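PDB 5UL3: OxsB protein from Bacillus megaterium, which catalyses the oxidative ring contraction of dAMP to an oxetane aldehyde in oxetanocin A biosynthesis, using cobalamin, a [4Fe-4S] cluster and S-adenosylmethionine. Local coordinates for residues 279-284 and 309-314; 364-369 and 394-399; 376-381 and 417-422; 429-434 and 467-472. All coordinates share one frame; numbering follows the deposited sequence.

Contact 1: 279-284 and 309-314; sequences ETVNFK and TSRGCD. With SF4 (iron/sulfur cluster), chain B.
At the edge of the cobalamin pocket, where the chain leaves strand 305-311, the first parallel strand of the AdoMet radical domain's partial barrel, Phe283 and Arg311 lie flat against each other. CG of Arg311 sits over the centre of the Phe283 ring, 3.9 Å from the centroid and 1° off the ring normal, a textbook CH-pi contact. From there the arginine runs extended to NE, and its guanidinium follows the same face outward toward the rim: Arg311 NE comes to 3.3 Å from Phe283 CE1, with the two planes 25° apart. The ring reaches this place because its CG stands anti to the backbone N (chi1 -174°). Its edge points at the backbone of Thr309, whose C lies 3.9 Å from Phe283 CE2, and Val281 adds a looser touch, its CB 4.4 Å from Arg311 NH1. Strand 305-311 carries this arginine just ahead of the cluster-binding loop of a radical SAM enzyme, and two residues on Cys313 SG binds FE4 of the iron-sulfur cluster at 2.3 Å. Arg311 is buried but well matched in charge: Glu240, Glu242 and Glu308 each form a salt bridge with it, and its side chain also touches cobalamin. Three carboxylates round one arginine would be expected to keep it protonated. On the strand's other side, Ser310 OG bonds to Asp362 and to the backbone O of Glu364.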
# COMPACT_ATOMS: atom_id res chain seq x y z
N GLU A 279 15.65 -11.34 12.22
CA GLU A 279 16.73 -10.98 11.31
C GLU A 279 16.11 -10.40 10.04
O GLU A 279 15.27 -11.05 9.40
CB GLU A 279 17.58 -12.21 10.99
CG GLU A 279 18.60 -12.03 9.88
CD GLU A 279 19.10 -13.36 9.32
OE1 GLU A 279 18.81 -14.43 9.92
OE2 GLU A 279 19.77 -13.35 8.28
N THR A 280 16.49 -9.17 9.69
CA THR A 280 15.89 -8.55 8.52
C THR A 280 16.14 -9.38 7.26
O THR A 280 17.24 -9.89 7.03
CB THR A 280 16.43 -7.13 8.35
OG1 THR A 280 16.04 -6.37 9.50
CG2 THR A 280 15.83 -6.49 7.09
N VAL A 281 15.09 -9.54 6.45
CA VAL A 281 15.16 -10.44 5.31
C VAL A 281 16.12 -9.91 4.25
O VAL A 281 16.18 -8.70 3.99
CB VAL A 281 13.74 -10.66 4.73
CG1 VAL A 281 13.81 -11.40 3.38
CG2 VAL A 281 12.90 -11.46 5.73
N ASN A 282 16.88 -10.81 3.64
CA ASN A 282 17.74 -10.45 2.52
C ASN A 282 16.85 -10.29 1.28
O ASN A 282 16.79 -11.15 0.39
CB ASN A 282 18.83 -11.51 2.33
CG ASN A 282 19.75 -11.20 1.19
OD1 ASN A 282 19.75 -10.08 0.67
ND2 ASN A 282 20.54 -12.19 0.78
N PHE A 283 16.13 -9.16 1.24
CA PHE A 283 15.12 -8.92 0.22
C PHE A 283 15.73 -8.89 -1.17
O PHE A 283 15.13 -9.41 -2.13
CB PHE A 283 14.40 -7.59 0.52
CG PHE A 283 13.24 -7.28 -0.38
CD1 PHE A 283 12.10 -8.08 -0.37
CD2 PHE A 283 13.26 -6.17 -1.21
CE1 PHE A 283 11.00 -7.78 -1.18
CE2 PHE A 283 12.18 -5.86 -2.02
CZ PHE A 283 11.05 -6.68 -2.00
N LYS A 284 16.94 -8.33 -1.30
CA LYS A 284 17.65 -8.14 -2.56
C LYS A 284 17.52 -9.33 -3.48
O LYS A 284 17.26 -9.18 -4.69
CB LYS A 284 19.13 -7.86 -2.30
CG LYS A 284 19.95 -7.83 -3.57
CD LYS A 284 21.22 -7.01 -3.40
CE LYS A 284 21.87 -6.71 -4.75
NZ LYS A 284 23.00 -5.75 -4.61
N THR A 309 9.27 -2.95 -4.72
CA THR A 309 10.64 -3.07 -5.25
C THR A 309 11.70 -2.72 -4.20
O THR A 309 12.89 -2.76 -4.52
CB THR A 309 10.85 -2.19 -6.50
OG1 THR A 309 10.77 -0.79 -6.17
CG2 THR A 309 9.81 -2.53 -7.61
N SER A 310 11.27 -2.39 -2.99
CA SER A 310 12.15 -2.10 -1.86
C SER A 310 11.32 -2.16 -0.60
O SER A 310 10.09 -2.01 -0.64
CB SER A 310 12.83 -0.73 -2.00
OG SER A 310 11.88 0.31 -1.88
N ARG A 311 11.99 -2.37 0.53
CA ARG A 311 11.33 -2.40 1.83
C ARG A 311 12.01 -1.40 2.76
O ARG A 311 13.23 -1.23 2.70
CB ARG A 311 11.40 -3.79 2.45
CG ARG A 311 10.56 -4.81 1.64
CD ARG A 311 10.51 -6.15 2.34
NE ARG A 311 9.51 -7.04 1.70
CZ ARG A 311 9.37 -8.33 2.02
NH1 ARG A 311 10.15 -8.87 2.95
NH2 ARG A 311 8.47 -9.08 1.39
N GLY A 312 11.20 -0.77 3.60
CA GLY A 312 11.68 0.17 4.60
C GLY A 312 11.80 1.59 4.10
O GLY A 312 11.52 1.92 2.94
N CYS A 313 12.23 2.45 5.01
CA CYS A 313 12.43 3.87 4.75
C CYS A 313 13.76 4.25 5.38
O CYS A 313 13.94 4.05 6.58
CB CYS A 313 11.31 4.70 5.36
SG CYS A 313 11.52 6.50 5.08
N ASP A 314 14.68 4.78 4.58
CA ASP A 314 15.97 5.16 5.15
C ASP A 314 15.88 6.43 5.98
O ASP A 314 16.76 6.67 6.82
CB ASP A 314 17.02 5.33 4.04
CG ASP A 314 16.53 6.17 2.89
OD1 ASP A 314 16.12 7.33 3.10
OD2 ASP A 314 16.58 5.67 1.74
FE1 SF4 B . 8.26 9.68 6.71
FE2 SF4 B . 7.29 8.49 4.47
FE3 SF4 B . 7.10 7.26 6.96
FE4 SF4 B . 9.53 7.45 5.73
S1 SF4 B . 7.70 6.26 4.98
S2 SF4 B . 9.09 7.90 7.94
S3 SF4 B . 9.33 9.52 4.74
S4 SF4 B . 6.08 9.21 6.27

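Contact 2: 364-369 and 394-399; sequences EFIGEL and FDFAAR
Phe365 lies over the Phe396 ring, its CD2 placed above the centre, 3.5 Å from the plane. The two planes are inclined by 32°, with centroids 4.4 Å apart. Phe396 holds CG between the backbone N and the carbonyl carbon (chi1 62°), which brings its ring under Phe365. Phe365 CZ then reaches CE2 of Phe394 at 4.1 Å. Ile366 CD1 packs against CB of Ala398. Where the backbones part, water fills in: one water accepts from Ile366 N and donates to Ala397 O at 2.8 Å. This is the loop after strand 357-360 of the partial TIM barrel meeting the C-terminal end of the next parallel strand, 393-398, on the side that holds the cluster. There Arg399, which touches the iron-sulfur cluster, forms salt bridges with two glutamates of the loop. Its NH2 is 2.9 Å from Glu364 OE2 and its NH1 3.3 Å from Glu368 OE2; both oxygens lie near the guanidinium plane, but as hydrogen bonds both are weak. Asp401 also pairs with Arg399 NH1; behind Glu364, Asp314 N holds its other oxygen.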
# COMPACT_ATOMS: atom_id res chain seq x y z
N GLU A 364 9.22 3.86 -0.02
CA GLU A 364 10.28 4.75 -0.51
C GLU A 364 10.83 4.11 -1.78
O GLU A 364 11.77 3.30 -1.74
CB GLU A 364 11.37 4.95 0.54
CG GLU A 364 12.53 5.80 0.06
CD GLU A 364 13.61 6.01 1.11
OE1 GLU A 364 13.69 5.22 2.08
OE2 GLU A 364 14.38 6.99 0.97
N PHE A 365 10.28 4.51 -2.93
CA PHE A 365 10.69 3.92 -4.20
C PHE A 365 12.13 4.31 -4.55
O PHE A 365 12.90 3.47 -5.04
CB PHE A 365 9.73 4.36 -5.30
CG PHE A 365 10.05 3.79 -6.65
CD1 PHE A 365 9.92 2.42 -6.90
CD2 PHE A 365 10.44 4.62 -7.70
CE1 PHE A 365 10.20 1.90 -8.16
CE2 PHE A 365 10.71 4.10 -8.98
CZ PHE A 365 10.60 2.74 -9.20
N ILE A 366 12.53 5.55 -4.27
CA ILE A 366 13.84 6.03 -4.74
C ILE A 366 14.95 5.61 -3.78
O ILE A 366 15.98 5.06 -4.20
CB ILE A 366 13.80 7.55 -4.94
CG1 ILE A 366 12.74 7.90 -5.98
CG2 ILE A 366 15.16 8.06 -5.38
CD1 ILE A 366 12.39 9.34 -5.97
N GLY A 367 14.78 5.87 -2.50
CA GLY A 367 15.72 5.34 -1.53
C GLY A 367 17.01 6.15 -1.39
O GLY A 367 17.17 7.26 -1.92
N GLU A 368 17.93 5.57 -0.63
CA GLU A 368 19.24 6.15 -0.34
C GLU A 368 20.20 5.01 -0.08
O GLU A 368 19.89 4.12 0.72
CB GLU A 368 19.22 7.09 0.88
CG GLU A 368 18.68 8.49 0.64
CD GLU A 368 19.03 9.46 1.76
OE1 GLU A 368 20.07 9.26 2.42
OE2 GLU A 368 18.25 10.42 1.99
N LEU A 369 21.34 5.04 -0.74
CA LEU A 369 22.38 4.04 -0.53
C LEU A 369 23.63 4.69 0.06
O LEU A 369 23.92 5.85 -0.22
CB LEU A 369 22.73 3.35 -1.85
CG LEU A 369 21.56 2.53 -2.39
CD1 LEU A 369 21.77 2.11 -3.84
CD2 LEU A 369 21.32 1.32 -1.49
N PHE A 394 3.01 3.44 -14.04
CA PHE A 394 3.19 2.96 -12.68
C PHE A 394 3.12 4.13 -11.70
O PHE A 394 3.48 5.27 -12.03
CB PHE A 394 4.51 2.16 -12.52
CG PHE A 394 5.79 2.94 -12.76
CD1 PHE A 394 6.27 3.15 -14.04
CD2 PHE A 394 6.55 3.40 -11.68
CE1 PHE A 394 7.47 3.84 -14.28
CE2 PHE A 394 7.77 4.09 -11.90
CZ PHE A 394 8.22 4.30 -13.20
N ASP A 395 2.59 3.84 -10.51
CA ASP A 395 2.46 4.81 -9.43
C ASP A 395 3.43 4.46 -8.30
O ASP A 395 3.67 3.29 -8.04
CB ASP A 395 1.04 4.81 -8.88
CG ASP A 395 -0.02 5.22 -9.92
OD1 ASP A 395 0.32 5.56 -11.07
OD2 ASP A 395 -1.21 5.16 -9.57
N PHE A 396 3.94 5.48 -7.61
CA PHE A 396 4.73 5.23 -6.40
C PHE A 396 4.67 6.47 -5.52
O PHE A 396 4.14 7.50 -5.91
CB PHE A 396 6.18 4.85 -6.72
CG PHE A 396 6.97 5.91 -7.46
CD1 PHE A 396 7.69 6.87 -6.77
CD2 PHE A 396 7.06 5.89 -8.85
CE1 PHE A 396 8.45 7.83 -7.45
CE2 PHE A 396 7.83 6.83 -9.54
CZ PHE A 396 8.52 7.80 -8.84
N ALA A 397 5.23 6.35 -4.31
CA ALA A 397 5.26 7.43 -3.34
C ALA A 397 6.69 7.92 -3.12
O ALA A 397 7.64 7.16 -3.28
CB ALA A 397 4.67 6.99 -1.99
N ALA A 398 6.82 9.19 -2.75
CA ALA A 398 8.16 9.75 -2.52
C ALA A 398 8.07 10.94 -1.58
O ALA A 398 7.04 11.61 -1.51
CB ALA A 398 8.80 10.20 -3.84
N ARG A 399 9.17 11.20 -0.86
CA ARG A 399 9.28 12.41 -0.06
C ARG A 399 9.61 13.60 -0.95
O ARG A 399 10.27 13.46 -1.98
CB ARG A 399 10.40 12.30 1.00
CG ARG A 399 10.55 10.98 1.69
CD ARG A 399 11.54 11.10 2.88
NE ARG A 399 12.86 11.63 2.55
CZ ARG A 399 13.90 10.87 2.21
NH1 ARG A 399 15.07 11.44 1.93
NH2 ARG A 399 13.77 9.55 2.14
O HOH W 1 7.35 4.68 -3.08
O HOH W 2 10.42 7.35 -3.27

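Contact 3: 376-381 and 417-422; sequences QRIIDI and LKMWHY
Helix segments 376-381 and 417-422 run in nearly the same direction, their axes 9.0 Å apart at closest approach and inclined by 23°. Ile379 and Met419 bring the backbones nearest, CA to CA 5.7 Å. Ile379 does most of the work, and its two branches do different jobs. CG2, anti to the backbone N, hangs over the centre of the Tyr422 ring, 3.9 Å from the centroid and 6° off the normal, a CH-pi contact with the ring face. CG1 instead leans on the neighbouring helix's backbone, 3.8 Å from Met419 CA, while CD1 carries on past Met419 CA and CB toward Lys418. Met419 leaves its helix with CG anti to the backbone N (chi1 -176°), and that carbon meets CB of Ile378 at 3.7 Å. The sulfur follows along the same isoleucine, with Met419 SD 3.9 Å from Ile378 CG1. At the outer margin the contact turns polar: Lys418 NZ donates to a water, 2.7 Å away, which in turn gives a weak bond to Gln376 OE1. The amide of Gln376 is held from its other end by Asp380 OD1, one helical turn on, which receives NE2 from above the carboxylate plane. Trp420 faces the other way, its ring meeting Phe396 of the sheet. Two adjacent helices, each following a parallel strand and packed side by side on the outside of the sheet, are what the repeated beta-alpha units of a TIM-barrel-like radical SAM core produce; this pairing lies away from the cofactor sites.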
# COMPACT_ATOMS: atom_id res chain seq x y z
N GLN A 376 21.00 6.34 -9.90
CA GLN A 376 21.39 5.55 -11.06
C GLN A 376 20.65 4.22 -11.09
O GLN A 376 20.35 3.70 -12.17
CB GLN A 376 22.90 5.32 -11.09
CG GLN A 376 23.39 4.69 -12.40
CD GLN A 376 23.05 5.56 -13.60
OE1 GLN A 376 23.26 6.77 -13.58
NE2 GLN A 376 22.50 4.94 -14.65
N ARG A 377 20.35 3.65 -9.93
CA ARG A 377 19.53 2.44 -9.89
C ARG A 377 18.15 2.69 -10.51
O ARG A 377 17.64 1.86 -11.27
CB ARG A 377 19.39 1.95 -8.45
CG ARG A 377 18.39 0.84 -8.28
CD ARG A 377 18.42 0.27 -6.88
NE ARG A 377 17.34 -0.68 -6.65
CZ ARG A 377 16.08 -0.33 -6.40
NH1 ARG A 377 15.73 0.96 -6.35
NH2 ARG A 377 15.16 -1.27 -6.19
N ILE A 378 17.53 3.82 -10.18
CA ILE A 378 16.21 4.12 -10.75
C ILE A 378 16.32 4.31 -12.26
O ILE A 378 15.50 3.81 -13.03
CB ILE A 378 15.60 5.35 -10.05
CG1 ILE A 378 15.40 5.10 -8.54
CG2 ILE A 378 14.26 5.74 -10.73
CD1 ILE A 378 14.49 3.92 -8.19
N ILE A 379 17.35 5.05 -12.70
CA ILE A 379 17.53 5.28 -14.13
C ILE A 379 17.72 3.96 -14.87
O ILE A 379 17.15 3.75 -15.94
CB ILE A 379 18.69 6.26 -14.37
CG1 ILE A 379 18.25 7.67 -13.93
CG2 ILE A 379 19.10 6.24 -15.84
CD1 ILE A 379 19.39 8.68 -13.82
N ASP A 380 18.47 3.02 -14.27
CA ASP A 380 18.63 1.69 -14.87
C ASP A 380 17.31 0.92 -14.96
O ASP A 380 17.04 0.24 -15.96
CB ASP A 380 19.67 0.88 -14.09
CG ASP A 380 21.09 1.43 -14.23
OD1 ASP A 380 21.27 2.40 -14.99
OD2 ASP A 380 22.01 0.89 -13.58
N ILE A 381 16.48 0.98 -13.91
CA ILE A 381 15.16 0.35 -14.00
C ILE A 381 14.34 0.99 -15.12
O ILE A 381 13.72 0.29 -15.94
CB ILE A 381 14.44 0.44 -12.64
CG1 ILE A 381 15.17 -0.43 -11.60
CG2 ILE A 381 12.96 0.01 -12.77
CD1 ILE A 381 14.79 -0.12 -10.15
N LEU A 417 16.72 15.58 -10.91
CA LEU A 417 15.74 15.95 -11.93
C LEU A 417 15.84 15.03 -13.14
O LEU A 417 14.82 14.60 -13.69
CB LEU A 417 15.93 17.41 -12.34
CG LEU A 417 14.96 17.91 -13.42
CD1 LEU A 417 13.53 17.88 -12.89
CD2 LEU A 417 15.37 19.32 -13.84
N LYS A 418 17.07 14.71 -13.56
CA LYS A 418 17.23 13.74 -14.65
C LYS A 418 16.58 12.40 -14.31
O LYS A 418 15.89 11.80 -15.14
CB LYS A 418 18.72 13.54 -14.96
CG LYS A 418 18.97 12.41 -15.96
CD LYS A 418 20.46 12.29 -16.33
CE LYS A 418 20.66 11.16 -17.34
NZ LYS A 418 22.11 10.77 -17.50
N MET A 419 16.78 11.92 -13.08
CA MET A 419 16.17 10.65 -12.66
C MET A 419 14.65 10.73 -12.73
O MET A 419 13.98 9.81 -13.24
CB MET A 419 16.62 10.29 -11.24
CG MET A 419 16.12 8.92 -10.75
SD MET A 419 15.89 8.94 -8.95
CE MET A 419 14.46 10.01 -8.85
N TRP A 420 14.07 11.81 -12.21
CA TRP A 420 12.62 11.95 -12.28
C TRP A 420 12.13 12.02 -13.72
O TRP A 420 11.05 11.51 -14.04
CB TRP A 420 12.19 13.19 -11.49
CG TRP A 420 12.06 12.92 -10.02
CD1 TRP A 420 13.02 13.13 -9.04
CD2 TRP A 420 10.93 12.35 -9.36
NE1 TRP A 420 12.53 12.74 -7.82
CE2 TRP A 420 11.25 12.25 -7.99
CE3 TRP A 420 9.67 11.91 -9.79
CZ2 TRP A 420 10.36 11.74 -7.04
CZ3 TRP A 420 8.79 11.39 -8.85
CH2 TRP A 420 9.14 11.32 -7.49
N HIS A 421 12.92 12.63 -14.61
CA HIS A 421 12.55 12.65 -16.02
C HIS A 421 12.51 11.24 -16.58
O HIS A 421 11.57 10.87 -17.29
CB HIS A 421 13.51 13.52 -16.83
CG HIS A 421 13.15 13.64 -18.28
ND1 HIS A 421 14.08 13.52 -19.29
CD2 HIS A 421 11.96 13.87 -18.89
CE1 HIS A 421 13.49 13.67 -20.45
NE2 HIS A 421 12.20 13.89 -20.24
N TYR A 422 13.52 10.42 -16.25
CA TYR A 422 13.51 9.02 -16.67
C TYR A 422 12.28 8.30 -16.12
O TYR A 422 11.71 7.45 -16.81
CB TYR A 422 14.78 8.31 -16.22
CG TYR A 422 15.88 8.34 -17.27
CD1 TYR A 422 16.73 9.41 -17.37
CD2 TYR A 422 16.01 7.31 -18.19
CE1 TYR A 422 17.72 9.46 -18.33
CE2 TYR A 422 17.00 7.34 -19.17
CZ TYR A 422 17.85 8.42 -19.23
OH TYR A 422 18.84 8.49 -20.18
O HOH W 3 22.76 9.73 -15.15

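Contact 4: 429-434 and 467-472; sequences DRIFIG and INLRIG. With EDO (1,2-ethanediol), chain F.
Backbone pairing joins 429-434 to 467-472, with Phe432 opposite Arg470 and Ile433 opposite Ile471 in parallel register. Four N-H groups are spent across the gap. Asn468 N gives to Asp429 O at 2.8 Å, and Arg470 N to Ile431 O at 2.9 Å. Ile433 N returns a bond to Arg470 O, also 2.9 Å, and Gly472 N closes the series on Ile433 O, longer at 3.2 Å. Several of these oxygens take a CA-H as well: Arg470 O, for instance, also meets Phe432 CA. Asn468 O, meanwhile, faces Arg430 CA at 3.1 Å.

Side chains at the solvent-facing end rely on water. One water donates to Asp429 OD1 and accepts from Asn468 ND2, while the other carboxylate oxygen, OD2, is taken by His357. A second water receives a weak bond from Arg470 NH2 and donates to Arg430 O. Leu469 N makes a weak bond to an ethanediol, probably from the crystallisation liquor. The Phe432 ring has Arg470 NH2 near its CD2 and packs against the backbone of Gly472, whose N is 3.3 Å from Phe432 CZ. On the helix-covered side, Ile433 CG1 packs on Leu469 CD2 at 3.9 Å and Ile431 on Ile467, with Trp420 against both Ile431 and Ile467. Helix 452-464 lies between the strands in sequence and covers Leu469 and Ile471, giving the beta-alpha-beta crossover of the partial TIM barrel, here formed by its last two strands and ending beside Glu436 of the S-adenosylmethionine site.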
# COMPACT_ATOMS: atom_id res chain seq x y z
N ASP A 429 3.17 7.78 -13.33
CA ASP A 429 1.84 8.32 -13.61
C ASP A 429 1.31 9.14 -12.44
O ASP A 429 1.54 10.35 -12.39
CB ASP A 429 0.89 7.17 -13.95
CG ASP A 429 -0.48 7.65 -14.38
OD1 ASP A 429 -0.59 8.80 -14.86
OD2 ASP A 429 -1.44 6.89 -14.21
N ARG A 430 0.58 8.51 -11.52
CA ARG A 430 0.06 9.20 -10.34
C ARG A 430 1.04 8.98 -9.19
O ARG A 430 1.03 7.92 -8.56
CB ARG A 430 -1.35 8.72 -10.00
CG ARG A 430 -2.41 9.53 -10.75
CD ARG A 430 -3.82 9.04 -10.52
NE ARG A 430 -4.13 7.97 -11.45
CZ ARG A 430 -4.78 8.14 -12.60
NH1 ARG A 430 -4.99 7.10 -13.38
NH2 ARG A 430 -5.22 9.34 -12.96
N ILE A 431 1.87 9.99 -8.91
CA ILE A 431 2.89 9.90 -7.86
C ILE A 431 2.37 10.63 -6.62
O ILE A 431 1.80 11.73 -6.72
CB ILE A 431 4.24 10.49 -8.34
CG1 ILE A 431 5.07 9.50 -9.17
CG2 ILE A 431 5.12 10.89 -7.16
CD1 ILE A 431 4.35 8.34 -9.82
N PHE A 432 2.56 10.00 -5.45
CA PHE A 432 2.13 10.57 -4.17
C PHE A 432 3.36 11.19 -3.50
O PHE A 432 4.36 10.50 -3.32
CB PHE A 432 1.55 9.48 -3.26
CG PHE A 432 1.14 9.96 -1.90
CD1 PHE A 432 2.04 9.96 -0.83
CD2 PHE A 432 -0.16 10.40 -1.66
CE1 PHE A 432 1.66 10.42 0.42
CE2 PHE A 432 -0.55 10.86 -0.41
CZ PHE A 432 0.36 10.86 0.63
N ILE A 433 3.27 12.46 -3.13
CA ILE A 433 4.37 13.13 -2.41
C ILE A 433 3.88 13.44 -1.01
O ILE A 433 2.86 14.14 -0.85
CB ILE A 433 4.85 14.41 -3.11
CG1 ILE A 433 5.19 14.16 -4.58
CG2 ILE A 433 6.06 15.02 -2.32
CD1 ILE A 433 6.48 13.45 -4.80
N GLY A 434 4.57 12.92 -0.00
CA GLY A 434 4.19 13.17 1.38
C GLY A 434 4.56 14.56 1.88
O GLY A 434 5.40 14.70 2.77
N ILE A 467 4.24 14.38 -14.79
CA ILE A 467 3.76 13.39 -13.84
C ILE A 467 2.56 13.97 -13.12
O ILE A 467 2.52 15.17 -12.81
CB ILE A 467 4.91 13.01 -12.87
CG1 ILE A 467 5.98 12.23 -13.63
CG2 ILE A 467 4.40 12.20 -11.69
CD1 ILE A 467 7.34 12.11 -12.91
N ASN A 468 1.57 13.12 -12.74
CA ASN A 468 0.24 13.53 -12.22
C ASN A 468 0.12 13.36 -10.70
O ASN A 468 -0.34 12.32 -10.21
CB ASN A 468 -0.84 12.74 -12.96
CG ASN A 468 -2.28 13.02 -12.46
OD1 ASN A 468 -2.54 13.93 -11.68
ND2 ASN A 468 -3.22 12.20 -12.93
N LEU A 469 0.42 14.42 -9.95
CA LEU A 469 0.68 14.39 -8.51
C LEU A 469 -0.57 14.30 -7.65
O LEU A 469 -1.64 14.81 -7.99
CB LEU A 469 1.39 15.69 -8.09
CG LEU A 469 2.72 15.91 -8.72
CD1 LEU A 469 3.18 17.35 -8.43
CD2 LEU A 469 3.61 14.91 -8.03
N ARG A 470 -0.39 13.68 -6.47
CA ARG A 470 -1.28 13.75 -5.31
C ARG A 470 -0.39 14.06 -4.12
O ARG A 470 0.75 13.59 -4.09
CB ARG A 470 -2.00 12.41 -5.02
CG ARG A 470 -3.35 12.18 -5.63
CD ARG A 470 -4.12 11.13 -4.81
NE ARG A 470 -3.25 10.17 -4.14
CZ ARG A 470 -2.68 9.12 -4.74
NH1 ARG A 470 -2.88 8.90 -6.03
NH2 ARG A 470 -1.91 8.29 -4.05
N ILE A 471 -0.87 14.82 -3.14
CA ILE A 471 -0.06 15.07 -1.94
C ILE A 471 -0.86 14.70 -0.69
O ILE A 471 -2.07 14.91 -0.62
CB ILE A 471 0.45 16.52 -1.85
CG1 ILE A 471 -0.69 17.54 -1.61
CG2 ILE A 471 1.29 16.86 -3.09
CD1 ILE A 471 -0.19 18.96 -1.32
N GLY A 472 -0.17 14.14 0.31
CA GLY A 472 -0.76 14.05 1.63
C GLY A 472 -0.69 15.40 2.32
O GLY A 472 0.25 16.18 2.13
C1 EDO F . -1.19 18.48 -12.13
O1 EDO F . -0.61 19.78 -11.92
C2 EDO F . -0.46 17.38 -11.34
O2 EDO F . -1.37 16.29 -11.11
O HOH W 4 -2.94 9.99 -14.66
O HOH W 5 0.11 7.24 -6.17

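Contacts 2, 3 and 4 lie in the radical SAM core, and contact 1 sets 279-284 against strand 305-311. Contacts 1, 2 and 4 reach one sheet, in which strands 305-311, 357-360, 393-398, 432-436 and 470-473 run parallel in chain order. The centres of contacts 1 and 4 are about 23 Å apart; contact 2 lies about 13 Å from contact 1 and 11 Å from contact 4. Contact 3, about 11 Å from contact 2, alternates with it along the chain. Trp420 touches contacts 2 and 4, while Asp314 links contacts 1 and 2. The strands' C-terminal ends lead to Cys313, Arg399 and Glu436, so contacts 1, 2 and 4 reach the cofactor side; contact 3 packs outer helices.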